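Local coordinates for protein indole-3-pyruvate decarboxylase (Azospirillum brasilense, PDB 2NXW) that decarboxylates indole-3-pyruvate to indole-3-acetaldehyde, a step of auxin biosynthesis, using thiamine diphosphate and a metal ion bound in each subunit, at residues T223-M228 and L249-V254; A243-R248 and A343-L348; G466-V471 and A528-F533; G507-R512 and R532-E537. All blocks are in the same frame, centred on the assembly; numbering follows the deposited sequence. Where two conformers were deposited one is given.

Contact 1 of 4, residues T223-M228 and L249-V254; sequences TSPVLM and LGVPVV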
loop_
_atom_site.group_PDB
_atom_site.type_symbol
_atom_site.label_atom_id
_atom_site.label_comp_id
_atom_site.label_asym_id
_atom_site.label_seq_id
_atom_site.Cartn_x
_atom_site.Cartn_y
_atom_site.Cartn_z
ATOM N N THR A 223 -24.823 34.211 3.871
ATOM C CA THR A 223 -25.068 35.292 4.817
ATOM C C THR A 223 -23.747 35.964 5.191
ATOM O O THR A 223 -23.701 37.167 5.441
ATOM C CB THR A 223 -25.740 34.763 6.103
ATOM O OG1 THR A 223 -27.061 34.301 5.796
ATOM C CG2 THR A 223 -25.826 35.859 7.154
ATOM N N SER A 224 -22.675 35.176 5.229
ATOM C CA SER A 224 -21.354 35.693 5.575
ATOM C C SER A 224 -20.270 35.122 4.661
ATOM O O SER A 224 -19.411 34.345 5.087
ATOM C CB SER A 224 -21.023 35.361 7.033
ATOM O OG SER A 224 -19.834 36.025 7.445
ATOM N N PRO A 225 -20.306 35.496 3.378
ATOM C CA PRO A 225 -19.310 35.007 2.428
ATOM C C PRO A 225 -17.941 35.614 2.705
ATOM O O PRO A 225 -17.833 36.719 3.239
ATOM C CB PRO A 225 -19.875 35.450 1.082
ATOM C CG PRO A 225 -20.563 36.742 1.428
ATOM C CD PRO A 225 -21.272 36.395 2.721
ATOM N N VAL A 226 -16.900 34.874 2.346
ATOM C CA VAL A 226 -15.536 35.333 2.531
ATOM C C VAL A 226 -14.690 34.900 1.346
ATOM O O VAL A 226 -14.759 33.745 0.924
ATOM C CB VAL A 226 -14.901 34.729 3.807
ATOM C CG1 VAL A 226 -13.413 35.086 3.866
ATOM C CG2 VAL A 226 -15.632 35.221 5.041
ATOM N N LEU A 227 -13.904 35.828 0.804
ATOM C CA LEU A 227 -13.002 35.499 -0.297
ATOM C C LEU A 227 -11.598 35.378 0.297
ATOM O O LEU A 227 -11.094 36.330 0.892
ATOM C CB LEU A 227 -12.993 36.592 -1.380
ATOM C CG LEU A 227 -11.896 36.403 -2.440
ATOM C CD1 LEU A 227 -12.222 35.167 -3.271
ATOM C CD2 LEU A 227 -11.797 37.616 -3.346
ATOM N N MET A 228 -10.989 34.201 0.163
ATOM C CA MET A 228 -9.626 33.977 0.651
ATOM C C MET A 228 -8.667 33.954 -0.536
ATOM O O MET A 228 -8.856 33.194 -1.490
ATOM C CB MET A 228 -9.526 32.654 1.413
ATOM C CG MET A 228 -10.342 32.616 2.684
ATOM S SD MET A 228 -9.661 31.433 3.879
ATOM C CE MET A 228 -8.349 32.421 4.577
ATOM N N LEU A 249 -16.564 41.493 -6.532
ATOM C CA LEU A 249 -17.318 40.477 -5.806
ATOM C C LEU A 249 -18.024 41.034 -4.572
ATOM O O LEU A 249 -19.057 40.519 -4.155
ATOM C CB LEU A 249 -16.388 39.326 -5.429
ATOM C CG LEU A 249 -17.057 38.050 -4.926
ATOM C CD1 LEU A 249 -17.949 37.451 -5.998
ATOM C CD2 LEU A 249 -15.974 37.060 -4.551
ATOM N N GLY A 250 -17.454 42.079 -3.981
ATOM C CA GLY A 250 -18.076 42.723 -2.840
ATOM C C GLY A 250 -18.199 41.979 -1.528
ATOM O O GLY A 250 -19.122 42.245 -0.759
ATOM N N VAL A 251 -17.289 41.047 -1.265
ATOM C CA VAL A 251 -17.319 40.298 -0.011
ATOM C C VAL A 251 -16.013 40.503 0.748
ATOM O O VAL A 251 -15.016 40.925 0.171
ATOM C CB VAL A 251 -17.537 38.775 -0.251
ATOM C CG1 VAL A 251 -18.806 38.558 -1.071
ATOM C CG2 VAL A 251 -16.338 38.168 -0.969
ATOM N N PRO A 252 -16.013 40.239 2.066
ATOM C CA PRO A 252 -14.799 40.404 2.877
ATOM C C PRO A 252 -13.639 39.595 2.312
ATOM O O PRO A 252 -13.822 38.463 1.857
ATOM C CB PRO A 252 -15.236 39.900 4.249
ATOM C CG PRO A 252 -16.674 40.323 4.301
ATOM C CD PRO A 252 -17.176 39.940 2.923
ATOM N N VAL A 253 -12.449 40.189 2.352
ATOM C CA VAL A 253 -11.242 39.565 1.828
ATOM C C VAL A 253 -10.263 39.215 2.940
ATOM O O VAL A 253 -10.042 40.012 3.854
ATOM C CB VAL A 253 -10.537 40.521 0.852
ATOM C CG1 VAL A 253 -9.287 39.871 0.281
ATOM C CG2 VAL A 253 -11.493 40.909 -0.269
ATOM N N VAL A 254 -9.672 38.030 2.842
ATOM C CA VAL A 254 -8.683 37.551 3.809
ATOM C C VAL A 254 -7.613 36.779 3.031
ATOM O O VAL A 254 -7.878 36.268 1.947
ATOM C CB VAL A 254 -9.343 36.591 4.843
ATOM C CG1 VAL A 254 -8.302 36.006 5.789
ATOM C CG2 VAL A 254 -10.408 37.336 5.628
#

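Contact 2 of 4, residues A243-R248 and A343-L348; sequences AELAQR and ALLERL. Unlike the reference sequence in segment 343-348: R347 (reference Gly).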
loop_
_atom_site.group_PDB
_atom_site.type_symbol
_atom_site.label_atom_id
_atom_site.label_comp_id
_atom_site.label_asym_id
_atom_site.label_seq_id
_atom_site.Cartn_x
_atom_site.Cartn_y
_atom_site.Cartn_z
ATOM N N ALA A 243 -7.283 41.339 -7.617
ATOM C CA ALA A 243 -7.619 42.604 -6.960
ATOM C C ALA A 243 -8.913 43.112 -7.606
ATOM O O ALA A 243 -9.803 43.619 -6.922
ATOM C CB ALA A 243 -6.493 43.628 -7.153
ATOM N N GLU A 244 -9.015 42.958 -8.925
ATOM C CA GLU A 244 -10.207 43.387 -9.652
ATOM C C GLU A 244 -11.405 42.531 -9.223
ATOM O O GLU A 244 -12.485 43.053 -8.958
ATOM C CB GLU A 244 -9.965 43.268 -11.161
ATOM C CG GLU A 244 -11.088 43.797 -12.057
ATOM C CD GLU A 244 -11.335 45.292 -11.890
ATOM O OE1 GLU A 244 -10.361 46.056 -11.720
ATOM O OE2 GLU A 244 -12.510 45.707 -11.947
ATOM N N LEU A 245 -11.210 41.216 -9.149
ATOM C CA LEU A 245 -12.280 40.322 -8.724
ATOM C C LEU A 245 -12.768 40.665 -7.308
ATOM O O LEU A 245 -13.978 40.708 -7.056
ATOM C CB LEU A 245 -11.796 38.865 -8.766
ATOM C CG LEU A 245 -12.737 37.816 -8.160
ATOM C CD1 LEU A 245 -14.047 37.772 -8.950
ATOM C CD2 LEU A 245 -12.052 36.454 -8.172
ATOM N N ALA A 246 -11.834 40.907 -6.387
ATOM C CA ALA A 246 -12.190 41.233 -5.005
ATOM C C ALA A 246 -13.047 42.485 -4.922
ATOM O O ALA A 246 -13.996 42.547 -4.132
ATOM C CB ALA A 246 -10.931 41.409 -4.163
ATOM N N GLN A 247 -12.721 43.486 -5.733
ATOM C CA GLN A 247 -13.502 44.710 -5.706
ATOM C C GLN A 247 -14.911 44.456 -6.245
ATOM O O GLN A 247 -15.895 44.890 -5.645
ATOM C CB GLN A 247 -12.803 45.803 -6.524
ATOM C CG GLN A 247 -13.575 47.121 -6.604
ATOM C CD GLN A 247 -12.756 48.242 -7.238
ATOM O OE1 GLN A 247 -12.187 48.082 -8.323
ATOM N NE2 GLN A 247 -12.702 49.384 -6.563
ATOM N N ARG A 248 -15.011 43.734 -7.356
ATOM C CA ARG A 248 -16.318 43.459 -7.959
ATOM C C ARG A 248 -17.189 42.464 -7.193
ATOM O O ARG A 248 -18.416 42.575 -7.198
ATOM C CB ARG A 248 -16.149 42.954 -9.393
ATOM C CG ARG A 248 -15.444 43.929 -10.324
ATOM C CD ARG A 248 -15.607 43.512 -11.780
ATOM N NE ARG A 248 -14.828 44.375 -12.661
ATOM C CZ ARG A 248 -14.940 44.389 -13.983
ATOM N NH1 ARG A 248 -15.808 43.584 -14.585
ATOM N NH2 ARG A 248 -14.176 45.200 -14.704
ATOM N N ALA A 343 -13.574 34.231 -15.890
ATOM C CA ALA A 343 -14.991 33.916 -16.062
ATOM C C ALA A 343 -15.855 34.642 -15.036
ATOM O O ALA A 343 -16.976 35.065 -15.331
ATOM C CB ALA A 343 -15.209 32.413 -15.963
ATOM N N LEU A 344 -15.336 34.786 -13.821
ATOM C CA LEU A 344 -16.072 35.490 -12.786
ATOM C C LEU A 344 -16.115 36.983 -13.103
ATOM O O LEU A 344 -17.134 37.636 -12.897
ATOM C CB LEU A 344 -15.418 35.260 -11.421
ATOM C CG LEU A 344 -15.554 33.827 -10.898
ATOM C CD1 LEU A 344 -14.706 33.642 -9.638
ATOM C CD2 LEU A 344 -17.015 33.529 -10.593
ATOM N N LEU A 345 -15.012 37.522 -13.616
ATOM C CA LEU A 345 -14.974 38.948 -13.940
ATOM C C LEU A 345 -15.967 39.295 -15.042
ATOM O O LEU A 345 -16.615 40.338 -14.998
ATOM C CB LEU A 345 -13.557 39.365 -14.354
ATOM C CG LEU A 345 -12.550 39.427 -13.199
ATOM C CD1 LEU A 345 -11.151 39.669 -13.742
ATOM C CD2 LEU A 345 -12.946 40.540 -12.230
ATOM N N GLU A 346 -16.094 38.403 -16.014
ATOM C CA GLU A 346 -17.018 38.609 -17.123
ATOM C C GLU A 346 -18.467 38.672 -16.655
ATOM O O GLU A 346 -19.325 39.227 -17.347
ATOM C CB GLU A 346 -16.865 37.468 -18.124
ATOM C CG GLU A 346 -15.636 37.571 -19.003
ATOM C CD GLU A 346 -15.282 36.251 -19.659
ATOM O OE1 GLU A 346 -16.214 35.501 -20.028
ATOM O OE2 GLU A 346 -14.073 35.967 -19.813
ATOM N N ARG A 347 -18.735 38.116 -15.477
ATOM C CA ARG A 347 -20.088 38.072 -14.924
ATOM C C ARG A 347 -20.378 39.076 -13.811
ATOM O O ARG A 347 -21.456 39.057 -13.211
ATOM C CB ARG A 347 -20.372 36.656 -14.424
ATOM C CG ARG A 347 -20.318 35.616 -15.532
ATOM C CD ARG A 347 -20.234 34.202 -14.980
ATOM N NE ARG A 347 -20.445 33.211 -16.031
ATOM C CZ ARG A 347 -19.625 33.022 -17.062
ATOM N NH1 ARG A 347 -18.520 33.753 -17.188
ATOM N NH2 ARG A 347 -19.924 32.116 -17.991
ATOM N N LEU A 348 -19.419 39.952 -13.540
ATOM C CA LEU A 348 -19.566 40.962 -12.502
ATOM C C LEU A 348 -19.361 42.357 -13.068
ATOM O O LEU A 348 -18.407 42.604 -13.800
ATOM C CB LEU A 348 -18.536 40.728 -11.387
ATOM C CG LEU A 348 -18.671 39.450 -10.556
ATOM C CD1 LEU A 348 -17.373 39.201 -9.785
ATOM C CD2 LEU A 348 -19.846 39.581 -9.602
#

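Contact 3 of 4, residues G466-V471 and A528-F533; sequences GIDPIV and ATRGRF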
loop_
_atom_site.group_PDB
_atom_site.type_symbol
_atom_site.label_atom_id
_atom_site.label_comp_id
_atom_site.label_asym_id
_atom_site.label_seq_id
_atom_site.Cartn_x
_atom_site.Cartn_y
_atom_site.Cartn_z
ATOM N N GLY A 466 28.723 36.206 -3.750
ATOM C CA GLY A 466 28.614 37.654 -3.852
ATOM C C GLY A 466 27.396 38.247 -3.172
ATOM O O GLY A 466 26.826 39.219 -3.660
ATOM N N ILE A 467 26.985 37.658 -2.051
ATOM C CA ILE A 467 25.828 38.157 -1.317
ATOM C C ILE A 467 26.193 38.434 0.147
ATOM O O ILE A 467 27.210 37.936 0.644
ATOM C CB ILE A 467 24.642 37.164 -1.381
ATOM C CG1 ILE A 467 25.030 35.837 -0.730
ATOM C CG2 ILE A 467 24.211 36.968 -2.842
ATOM C CD1 ILE A 467 23.878 34.840 -0.605
ATOM N N ASP A 468 25.348 39.209 0.823
ATOM C CA ASP A 468 25.615 39.626 2.205
ATOM C C ASP A 468 24.364 39.708 3.077
ATOM O O ASP A 468 24.078 40.743 3.689
ATOM C CB ASP A 468 26.298 41.000 2.182
ATOM C CG ASP A 468 25.474 42.068 1.454
ATOM O OD1 ASP A 468 24.403 41.770 0.893
ATOM O OD2 ASP A 468 25.918 43.229 1.443
ATOM N N PRO A 469 23.616 38.604 3.190
ATOM C CA PRO A 469 22.404 38.658 4.012
ATOM C C PRO A 469 22.627 38.972 5.489
ATOM O O PRO A 469 23.729 38.771 6.023
ATOM C CB PRO A 469 21.791 37.265 3.810
ATOM C CG PRO A 469 22.998 36.395 3.620
ATOM C CD PRO A 469 23.882 37.236 2.708
ATOM N N ILE A 470 21.577 39.508 6.112
ATOM C CA ILE A 470 21.593 39.796 7.552
ATOM C C ILE A 470 20.848 38.611 8.145
ATOM O O ILE A 470 19.756 38.257 7.683
ATOM C CB ILE A 470 20.826 41.084 7.903
ATOM C CG1 ILE A 470 21.535 42.289 7.271
ATOM C CG2 ILE A 470 20.775 41.267 9.434
ATOM C CD1 ILE A 470 20.765 43.612 7.407
ATOM N N VAL A 471 21.442 38.007 9.163
ATOM C CA VAL A 471 20.840 36.848 9.802
ATOM C C VAL A 471 20.688 37.073 11.292
ATOM O O VAL A 471 21.675 37.336 11.979
ATOM C CB VAL A 471 21.718 35.602 9.591
ATOM C CG1 VAL A 471 21.048 34.358 10.189
ATOM C CG2 VAL A 471 21.951 35.387 8.097
ATOM N N ALA A 528 24.198 48.794 8.418
ATOM C CA ALA A 528 25.170 49.760 7.913
ATOM C C ALA A 528 26.365 49.106 7.239
ATOM O O ALA A 528 27.171 49.785 6.600
ATOM C CB ALA A 528 25.648 50.637 9.057
ATOM N N THR A 529 26.466 47.785 7.360
ATOM C CA THR A 529 27.608 47.048 6.841
ATOM C C THR A 529 27.277 46.010 5.773
ATOM O O THR A 529 26.850 44.901 6.089
ATOM C CB THR A 529 28.336 46.317 7.998
ATOM O OG1 THR A 529 28.520 47.227 9.096
ATOM C CG2 THR A 529 29.696 45.808 7.551
ATOM N N ARG A 530 27.471 46.371 4.510
ATOM C CA ARG A 530 27.231 45.438 3.421
ATOM C C ARG A 530 28.575 44.877 2.966
ATOM O O ARG A 530 29.630 45.329 3.428
ATOM C CB ARG A 530 26.509 46.144 2.271
ATOM C CG ARG A 530 25.063 46.467 2.626
ATOM C CD ARG A 530 24.168 46.535 1.398
ATOM N NE ARG A 530 23.997 45.225 0.769
ATOM C CZ ARG A 530 23.116 44.967 -0.195
ATOM N NH1 ARG A 530 22.316 45.931 -0.648
ATOM N NH2 ARG A 530 23.035 43.746 -0.711
ATOM N N GLY A 531 28.545 43.878 2.088
ATOM C CA GLY A 531 29.774 43.275 1.593
ATOM C C GLY A 531 30.158 41.950 2.249
ATOM O O GLY A 531 30.948 41.183 1.698
ATOM N N ARG A 532 29.615 41.700 3.440
ATOM C CA ARG A 532 29.860 40.470 4.200
ATOM C C ARG A 532 28.560 40.142 4.917
ATOM O O ARG A 532 27.848 41.056 5.331
ATOM C CB ARG A 532 30.946 40.691 5.264
ATOM C CG ARG A 532 32.359 40.851 4.705
ATOM C CD ARG A 532 33.313 41.395 5.764
ATOM N NE ARG A 532 33.562 40.472 6.877
ATOM C CZ ARG A 532 34.393 39.433 6.830
ATOM N NH1 ARG A 532 35.070 39.162 5.718
ATOM N NH2 ARG A 532 34.561 38.662 7.902
ATOM N N PHE A 533 28.231 38.857 5.060
ATOM C CA PHE A 533 27.007 38.541 5.788
ATOM C C PHE A 533 27.166 39.004 7.236
ATOM O O PHE A 533 28.276 39.065 7.774
ATOM C CB PHE A 533 26.654 37.036 5.690
ATOM C CG PHE A 533 27.493 36.120 6.547
ATOM C CD1 PHE A 533 27.249 36.016 7.916
ATOM C CD2 PHE A 533 28.474 35.308 5.979
ATOM C CE1 PHE A 533 27.967 35.116 8.704
ATOM C CE2 PHE A 533 29.203 34.399 6.760
ATOM C CZ PHE A 533 28.941 34.308 8.134
HETATM O O HOH W 1 29.938 38.146 1.241
#

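Contact 4 of 4, residues G507-R512 and R532-E537; sequences GGDGVR and RFQLIE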
loop_
_atom_site.group_PDB
_atom_site.type_symbol
_atom_site.label_atom_id
_atom_site.label_comp_id
_atom_site.label_asym_id
_atom_site.label_seq_id
_atom_site.Cartn_x
_atom_site.Cartn_y
_atom_site.Cartn_z
ATOM N N GLY A 507 33.677 33.758 6.809
ATOM C CA GLY A 507 33.736 34.979 6.018
ATOM C C GLY A 507 32.707 36.052 6.309
ATOM O O GLY A 507 32.455 36.903 5.460
ATOM N N GLY A 508 32.111 36.032 7.496
ATOM C CA GLY A 508 31.125 37.044 7.832
ATOM C C GLY A 508 31.403 37.697 9.172
ATOM O O GLY A 508 32.372 37.343 9.863
ATOM N N ASP A 509 30.549 38.643 9.545
ATOM C CA ASP A 509 30.699 39.365 10.813
ATOM C C ASP A 509 29.627 38.930 11.790
ATOM O O ASP A 509 28.436 39.090 11.534
ATOM C CB ASP A 509 30.577 40.868 10.594
ATOM C CG ASP A 509 31.605 41.396 9.621
ATOM O OD1 ASP A 509 32.726 40.842 9.579
ATOM O OD2 ASP A 509 31.288 42.367 8.910
ATOM N N GLY A 510 30.061 38.402 12.922
ATOM C CA GLY A 510 29.107 37.947 13.905
ATOM C C GLY A 510 29.241 38.686 15.213
ATOM O O GLY A 510 30.326 39.130 15.585
ATOM N N VAL A 511 28.115 38.841 15.891
ATOM C CA VAL A 511 28.100 39.474 17.195
ATOM C C VAL A 511 27.045 38.809 18.068
ATOM O O VAL A 511 25.928 38.552 17.625
ATOM C CB VAL A 511 27.837 41.008 17.097
ATOM C CG1 VAL A 511 26.503 41.294 16.475
ATOM C CG2 VAL A 511 27.933 41.645 18.483
ATOM N N ARG A 512 27.421 38.501 19.306
ATOM C CA ARG A 512 26.483 37.904 20.258
ATOM C C ARG A 512 25.952 39.047 21.115
ATOM O O ARG A 512 26.728 39.835 21.666
ATOM C CB ARG A 512 27.188 36.877 21.144
ATOM C CG ARG A 512 26.335 36.399 22.326
ATOM C CD ARG A 512 27.002 35.274 23.110
ATOM N NE ARG A 512 26.862 33.990 22.430
ATOM C CZ ARG A 512 26.956 32.810 23.030
ATOM N NH1 ARG A 512 27.218 32.743 24.334
ATOM N NH2 ARG A 512 26.704 31.700 22.355
ATOM N N ARG A 532 29.615 41.700 3.440
ATOM C CA ARG A 532 29.860 40.470 4.200
ATOM C C ARG A 532 28.560 40.142 4.917
ATOM O O ARG A 532 27.848 41.056 5.331
ATOM C CB ARG A 532 30.946 40.691 5.264
ATOM C CG ARG A 532 32.359 40.851 4.705
ATOM C CD ARG A 532 33.313 41.395 5.764
ATOM N NE ARG A 532 33.562 40.472 6.877
ATOM C CZ ARG A 532 34.393 39.433 6.830
ATOM N NH1 ARG A 532 35.070 39.162 5.718
ATOM N NH2 ARG A 532 34.561 38.662 7.902
ATOM N N PHE A 533 28.231 38.857 5.060
ATOM C CA PHE A 533 27.007 38.541 5.788
ATOM C C PHE A 533 27.166 39.004 7.236
ATOM O O PHE A 533 28.276 39.065 7.774
ATOM C CB PHE A 533 26.654 37.036 5.690
ATOM C CG PHE A 533 27.493 36.120 6.547
ATOM C CD1 PHE A 533 27.249 36.016 7.916
ATOM C CD2 PHE A 533 28.474 35.308 5.979
ATOM C CE1 PHE A 533 27.967 35.116 8.704
ATOM C CE2 PHE A 533 29.203 34.399 6.760
ATOM C CZ PHE A 533 28.941 34.308 8.134
ATOM N N GLN A 534 26.042 39.366 7.835
ATOM C CA GLN A 534 26.028 39.864 9.200
ATOM C C GLN A 534 25.177 38.945 10.050
ATOM O O GLN A 534 23.979 38.811 9.809
ATOM C CB GLN A 534 25.437 41.270 9.224
ATOM C CG GLN A 534 26.169 42.264 8.324
ATOM C CD GLN A 534 27.546 42.604 8.838
ATOM O OE1 GLN A 534 27.704 42.999 9.998
ATOM N NE2 GLN A 534 28.557 42.454 7.982
ATOM N N LEU A 535 25.806 38.321 11.036
ATOM C CA LEU A 535 25.112 37.397 11.918
ATOM C C LEU A 535 24.954 37.999 13.313
ATOM O O LEU A 535 25.939 38.286 13.997
ATOM C CB LEU A 535 25.895 36.084 11.999
ATOM C CG LEU A 535 25.347 35.014 12.952
ATOM C CD1 LEU A 535 23.957 34.600 12.509
ATOM C CD2 LEU A 535 26.283 33.811 12.966
ATOM N N ILE A 536 23.711 38.218 13.710
ATOM C CA ILE A 536 23.412 38.746 15.037
ATOM C C ILE A 536 22.877 37.564 15.843
ATOM O O ILE A 536 21.784 37.060 15.563
ATOM C CB ILE A 536 22.335 39.859 14.989
ATOM C CG1 ILE A 536 22.828 41.032 14.126
ATOM C CG2 ILE A 536 22.033 40.349 16.425
ATOM C CD1 ILE A 536 21.748 42.067 13.832
ATOM N N GLU A 537 23.658 37.122 16.822
ATOM C CA GLU A 537 23.272 35.998 17.670
ATOM C C GLU A 537 22.605 36.579 18.910
ATOM O O GLU A 537 23.289 37.064 19.822
ATOM C CB GLU A 537 24.513 35.185 18.043
ATOM C CG GLU A 537 24.189 33.995 18.926
ATOM C CD GLU A 537 25.418 33.293 19.449
ATOM O OE1 GLU A 537 26.512 33.904 19.482
ATOM O OE2 GLU A 537 25.281 32.117 19.849
HETATM O O HOH W 2 30.181 37.033 3.765
HETATM O O HOH W 3 26.949 41.727 12.475
#

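Contact 1 of 4, residues T223-M228 and L249-V254
A parallel strand pair at the edge of the central-domain sheet joins L227 and M228 to V253 and V254. Two backbone bonds set the register: L227 N gives its hydrogen to P252 O at 2.8 Å, nearly straight, and L227 O takes the hydrogen of V254 N at 3.0 Å. M228 CA adds a C-H contact to V254 O at 3.2 Å. Before the strands properly pair, the chain leaving helix 239-249 passes G250, with positive phi, and brings V251 in against the other segment. Its two methyls divide the work. A chi1 of -55° sets CG1 anti to the carbonyl carbon, against P225 CG at 3.6 Å, and leaves CG2 between the backbone N and the carbonyl carbon, where it meets L227 CB at 3.7 Å. An alanine at V251 keeps neither methyl, so P225 CG and L227 CB would probably each lose an apolar neighbour and the turn into the strand would be less firmly seated. P252 CD rests against P225 O. On the sheet face that carries M228 and V254, these two side chains run side by side in the same direction; the thioether chain bends at chi3 (81°) and lays CE 3.8 Å from V254 CG1. Strand 253-255 is outermost within this chain, and strand 225-229 is bonded on its other flank to strand 292-296. Helix 281-288 packs on V226, M228 and V254, whereas helix 205-221 meets P225 and L249.

Contact 2 of 4, residues A243-R248 and A343-L348
R248 lays its aliphatic stem along L348, CB to CB at 3.8 Å, and its extended chain then carries the guanidinium past the end of the facing helix. There NH1 bonds to L348 O at 2.9 Å, the N-H bent to 137° and the acceptor lying 24° out of the guanidinium plane. The other end of the group is held from its own helix: NE donates at 2.8 Å to E244 OE2, which lies in the guanidinium plane and uses its anti lone pair, and NH2 adds a weak bond to the same oxygen. Gripped on two sides, the guanidinium has little freedom to rotate. Helix 239-249 here packs against the C-terminal end of helix 337-346 in the central domain, with leucines filling the interface beneath the R248-E244 pair. L345 reaches across with CD2, which comes 3.6 Å from L245 CA and so rests on the helix backbone; the same methyl touches E244 CG at 3.8 Å. L245 answers from the opposite helix. With CG anti to the backbone N (chi1 172°), it brings CD1 against both L348 CD1, at 3.7 Å, and L344 CB, at 3.8 Å. Deeper in, L245 touches L296 and L344 touches F294, both on strand 292-296, while helix 205-221 supplies L216 against L344.

Contact 3 of 4, residues G466-V471 and A528-F533
D468 OD2 accepts two strong hydrogen bonds, from G531 N at 2.8 Å and from R530 NE at 2.9 Å. This carboxylate sits just before strand 470-475 of the parallel sheet in the C-terminal TPP-binding domain, and it holds the loop that leads from helix 516-528 into strand 534-539. The backbone N-H arrives on the anti lone pair of OD2; R530 NE comes on the syn side, 16° out of the carboxylate plane. R530 NH2 completes a side-on, two-nitrogen salt bridge by reaching D468 OD1 at 2.9 Å, with the two flat groups only 29° from coplanar. R530 gets there because its chain bends at chi3 (68°), turning NE and NH2 back toward the aspartate, and NH2 has a further acceptor in G440 O. An asparagine at D468 would probably weaken this grip, since it leaves R530 without its countercharge and puts an amide where two acceptor oxygens are needed. G531 has positive phi, a backbone shape in which a side chain would press on the carbonyl oxygen of R530. Nearby, a water donates to both I467 O and G531 O, tying the two segments a second time. The guanidinium of R532 has its salt-bridge partner elsewhere, in D509. Closer to the strands, P469 O receives a C-H contact from F533 CA at 3.3 Å, and P469 CD lies 4.1 Å from F533 CB.

Contact 4 of 4, residues G507-R512 and R532-E537
The F533 ring carries G508 on one face: CA sits 3.5 Å from the ring centroid in a CH-pi contact, where a CB on G508 would collide with the ring. R532's guanidinium likewise has G507 O over the centre of one face, while at its edge NE bonds to D509 OD1 at 2.9 Å, approaching from above the carboxylate plane. The other oxygen, D509 OD2, takes Q534 NE2 at 2.9 Å; bent at chi2 (-69°), that side chain brings the same NE2 to R532 O as well. At the far end R512 grips E537 side-on, NE to OE1 at 3.0 Å and NH2 to OE2 at 2.9 Å, both nitrogens approaching from above the carboxylate plane, the two flat groups 65° apart. E537, buried, is held further by N475 and the backbone of F499 and A500, and R512 also pairs with D496. Between these ends four backbone bonds, such as L535 N to D509 O at 2.8 Å, zip the strands together. The strand segments run 12° apart, linked by helix 516-528, whose A526 touches Q534 and I536: a parallel beta-alpha-beta unit at one edge, within this chain, of the C-terminal TPP-binding domain's sheet, with the E537 side chain about 10 Å from the bound magnesium.

Contacts 1 and 2 belong to the central domain, contacts 3 and 4 to the C-terminal TPP-binding domain, and contacts 1 and 4 lie on opposite sides of the chain's centre, 45 Å between centres. Along the chain, contacts 1 and 2 interleave, and both close before contact 3 opens. Helix 239-249 is followed, after a short turn, by strand 253-255, and A246 packs on L227 and V253, so that contacts 1 and 2, 13 Å apart, form one helix-on-sheet layer. Contacts 3 and 4 are 8 Å apart and share R532 and F533; strand 534-539 lies between strands 470-475 and 509-513, so one sheet continues from the cofactor-binding region to its outer edge.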